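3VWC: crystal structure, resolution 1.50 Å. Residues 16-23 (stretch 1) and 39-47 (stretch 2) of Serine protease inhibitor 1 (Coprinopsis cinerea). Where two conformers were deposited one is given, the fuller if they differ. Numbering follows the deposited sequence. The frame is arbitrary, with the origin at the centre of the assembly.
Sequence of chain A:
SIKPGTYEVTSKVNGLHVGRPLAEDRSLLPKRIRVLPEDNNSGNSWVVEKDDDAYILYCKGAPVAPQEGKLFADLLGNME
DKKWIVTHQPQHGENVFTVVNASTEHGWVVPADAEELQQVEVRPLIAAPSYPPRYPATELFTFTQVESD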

# COMPACT_ATOMS: atom_id res chain seq x y z
N LEU A 16 1.12 -7.65 9.56
CA LEU A 16 0.06 -6.72 10.00
C LEU A 16 -0.70 -6.15 8.79
O LEU A 16 -0.14 -5.97 7.70
CB LEU A 16 0.64 -5.59 10.83
CG LEU A 16 1.23 -6.06 12.17
CD1 LEU A 16 1.87 -4.94 12.95
CD2 LEU A 16 0.20 -6.86 12.99
N HIS A 17 -2.01 -5.97 8.94
CA HIS A 17 -2.80 -5.30 7.92
C HIS A 17 -2.29 -3.89 7.75
O HIS A 17 -1.84 -3.24 8.70
CB HIS A 17 -4.28 -5.28 8.30
CG HIS A 17 -4.95 -6.62 8.18
ND1 HIS A 17 -5.98 -6.86 7.30
CD2 HIS A 17 -4.66 -7.81 8.76
CE1 HIS A 17 -6.34 -8.13 7.40
NE2 HIS A 17 -5.54 -8.72 8.26
N VAL A 18 -2.42 -3.40 6.53
CA VAL A 18 -2.18 -2.01 6.16
C VAL A 18 -3.51 -1.29 5.90
O VAL A 18 -4.41 -1.86 5.27
CB VAL A 18 -1.32 -2.06 4.88
CG1 VAL A 18 -1.09 -0.67 4.32
CG2 VAL A 18 -0.01 -2.80 5.17
N GLY A 19 -3.67 -0.07 6.42
CA GLY A 19 -4.89 0.67 6.12
C GLY A 19 -5.10 1.77 7.15
O GLY A 19 -4.13 2.42 7.57
N ARG A 20 -6.36 2.00 7.54
CA ARG A 20 -6.70 3.12 8.38
C ARG A 20 -7.33 2.61 9.65
O ARG A 20 -8.12 1.66 9.62
CB ARG A 20 -7.61 4.08 7.60
CG ARG A 20 -6.90 4.86 6.51
CD ARG A 20 -7.85 5.48 5.47
NE ARG A 20 -8.66 6.55 6.09
CZ ARG A 20 -9.65 7.19 5.47
NH1 ARG A 20 -10.01 6.87 4.23
NH2 ARG A 20 -10.34 8.13 6.12
N PRO A 21 -7.00 3.26 10.79
CA PRO A 21 -7.51 2.79 12.09
C PRO A 21 -8.96 3.23 12.32
O PRO A 21 -9.49 3.99 11.52
CB PRO A 21 -6.60 3.52 13.08
CG PRO A 21 -6.27 4.78 12.42
CD PRO A 21 -6.09 4.40 10.93
N LEU A 22 -9.56 2.76 13.42
CA LEU A 22 -10.97 3.06 13.73
C LEU A 22 -11.15 4.54 14.07
O LEU A 22 -12.11 5.16 13.63
CB LEU A 22 -11.48 2.17 14.89
CG LEU A 22 -13.00 2.16 15.12
CD1 LEU A 22 -13.73 1.43 13.98
CD2 LEU A 22 -13.38 1.57 16.49
N ALA A 23 -10.19 5.14 14.77
CA ALA A 23 -10.32 6.55 15.15
C ALA A 23 -9.55 7.47 14.22
O ALA A 23 -8.33 7.41 14.17
CB ALA A 23 -9.84 6.78 16.58
N ASP A 39 -6.04 -5.74 16.66
CA ASP A 39 -7.29 -5.36 17.30
C ASP A 39 -7.85 -4.02 16.85
O ASP A 39 -8.80 -3.51 17.44
CB ASP A 39 -7.16 -5.43 18.84
CG ASP A 39 -6.45 -4.21 19.43
OD1 ASP A 39 -5.82 -3.42 18.68
OD2 ASP A 39 -6.50 -4.05 20.67
N ASN A 40 -7.28 -3.47 15.78
CA ASN A 40 -7.71 -2.18 15.28
C ASN A 40 -7.44 -2.08 13.78
O ASN A 40 -6.61 -1.25 13.36
CB ASN A 40 -7.00 -1.06 16.06
CG ASN A 40 -7.51 0.32 15.69
OD1 ASN A 40 -6.85 1.33 15.99
ND2 ASN A 40 -8.67 0.38 15.05
N ASN A 41 -8.09 -2.96 13.00
CA ASN A 41 -7.89 -3.08 11.54
C ASN A 41 -9.15 -3.44 10.73
O ASN A 41 -9.07 -3.73 9.52
CB ASN A 41 -6.76 -4.08 11.23
CG ASN A 41 -7.13 -5.53 11.53
OD1 ASN A 41 -6.27 -6.40 11.53
ND2 ASN A 41 -8.42 -5.79 11.76
N SER A 42 -10.33 -3.33 11.35
CA SER A 42 -11.57 -3.59 10.63
C SER A 42 -11.87 -2.55 9.56
O SER A 42 -11.41 -1.39 9.63
CB SER A 42 -12.74 -3.71 11.61
OG SER A 42 -12.37 -4.48 12.74
N GLY A 43 -12.65 -2.97 8.56
CA GLY A 43 -13.11 -2.07 7.50
C GLY A 43 -12.04 -1.71 6.49
O GLY A 43 -12.17 -0.70 5.78
N ASN A 44 -10.96 -2.51 6.47
CA ASN A 44 -9.78 -2.20 5.66
C ASN A 44 -9.62 -3.14 4.50
O ASN A 44 -8.50 -3.45 4.09
CB ASN A 44 -8.50 -2.19 6.50
CG ASN A 44 -8.31 -0.90 7.22
OD1 ASN A 44 -8.14 0.15 6.57
ND2 ASN A 44 -8.57 -0.90 8.54
N SER A 45 -10.73 -3.53 3.91
CA SER A 45 -10.68 -4.10 2.56
C SER A 45 -10.50 -2.98 1.57
O SER A 45 -11.29 -2.03 1.47
CB SER A 45 -11.95 -4.92 2.26
OG SER A 45 -12.04 -6.04 3.12
N TRP A 46 -9.39 -3.06 0.86
CA TRP A 46 -9.06 -2.10 -0.14
C TRP A 46 -9.84 -2.42 -1.39
O TRP A 46 -10.12 -3.58 -1.67
CB TRP A 46 -7.55 -2.22 -0.41
CG TRP A 46 -6.66 -1.67 0.69
CD1 TRP A 46 -6.52 -2.16 1.96
CD2 TRP A 46 -5.77 -0.56 0.57
NE1 TRP A 46 -5.54 -1.44 2.63
CE2 TRP A 46 -5.13 -0.40 1.84
CE3 TRP A 46 -5.55 0.41 -0.42
CZ2 TRP A 46 -4.17 0.59 2.07
CZ3 TRP A 46 -4.57 1.39 -0.20
CH2 TRP A 46 -3.90 1.48 1.05
N VAL A 47 -10.15 -1.39 -2.17
CA VAL A 47 -10.66 -1.61 -3.50
C VAL A 47 -9.59 -1.23 -4.53
O VAL A 47 -9.00 -0.13 -4.50
CB VAL A 47 -11.95 -0.81 -3.73
CG1 VAL A 47 -12.41 -0.96 -5.19
CG2 VAL A 47 -13.00 -1.28 -2.78
O HOH W 1 -5.98 -4.38 4.64

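The side chain of Asn44 does the work that a neighbouring strand would normally do: its carboxamide pairs with the backbone of Arg20 at both polar groups. Arg20 N donates to Asn44 OD1 at 2.7 Å, and Asn44 ND2 donates to Arg20 O at 2.8 Å, the first nearly straight (170°), the second more bent (158°). Asn44 ND2 also donates to Asn41 O within its own stretch, 3.0 Å away, so the group ties down its own loop while gripping the other. With OD1 facing an NH and ND2 facing two carbonyls, the orientation of the amide is well supported. An asparagine, with a donor and an acceptor side by side on a short side chain, matches the NH and CO of a single residue; here CA-to-CB points toward stretch 1, with chi1 in the m well, and the residue is buried.

Gly19 makes room for this arrangement. Gly19 CA lies 3.3 Å from Asn44 OD1, and an ideal CB on Gly19 would lie 2.1 Å from Asn44 OD1. The backbone angles of Gly19 (161/-142) independently call for glycine.

A second anchor lies two residues before Arg20, where Trp46 NE1 donates to Val18 O at 2.9 Å with an almost straight geometry. The carbonyl meets the indole at its edge, satisfying the polar group of an otherwise apolar buried ring, while Val18 CG1 packs 4.0 Å from Trp46 CZ2. A water lies 3.0 Å from Val18 O and 2.7 Å from Asn44 O, placed to donate to either.

Beyond Arg20 the contact continues through Pro21 and Leu22, which pack against Asn40; Pro21 is buried and has no NH to satisfy, whereas Leu22 is exposed. The guanidinium of Arg20 leads away from stretch 2 and finds its partners elsewhere in the structure; its polar contacts across the interface are made by the backbone. Altogether the stretches bury 435 Å², both sides summed.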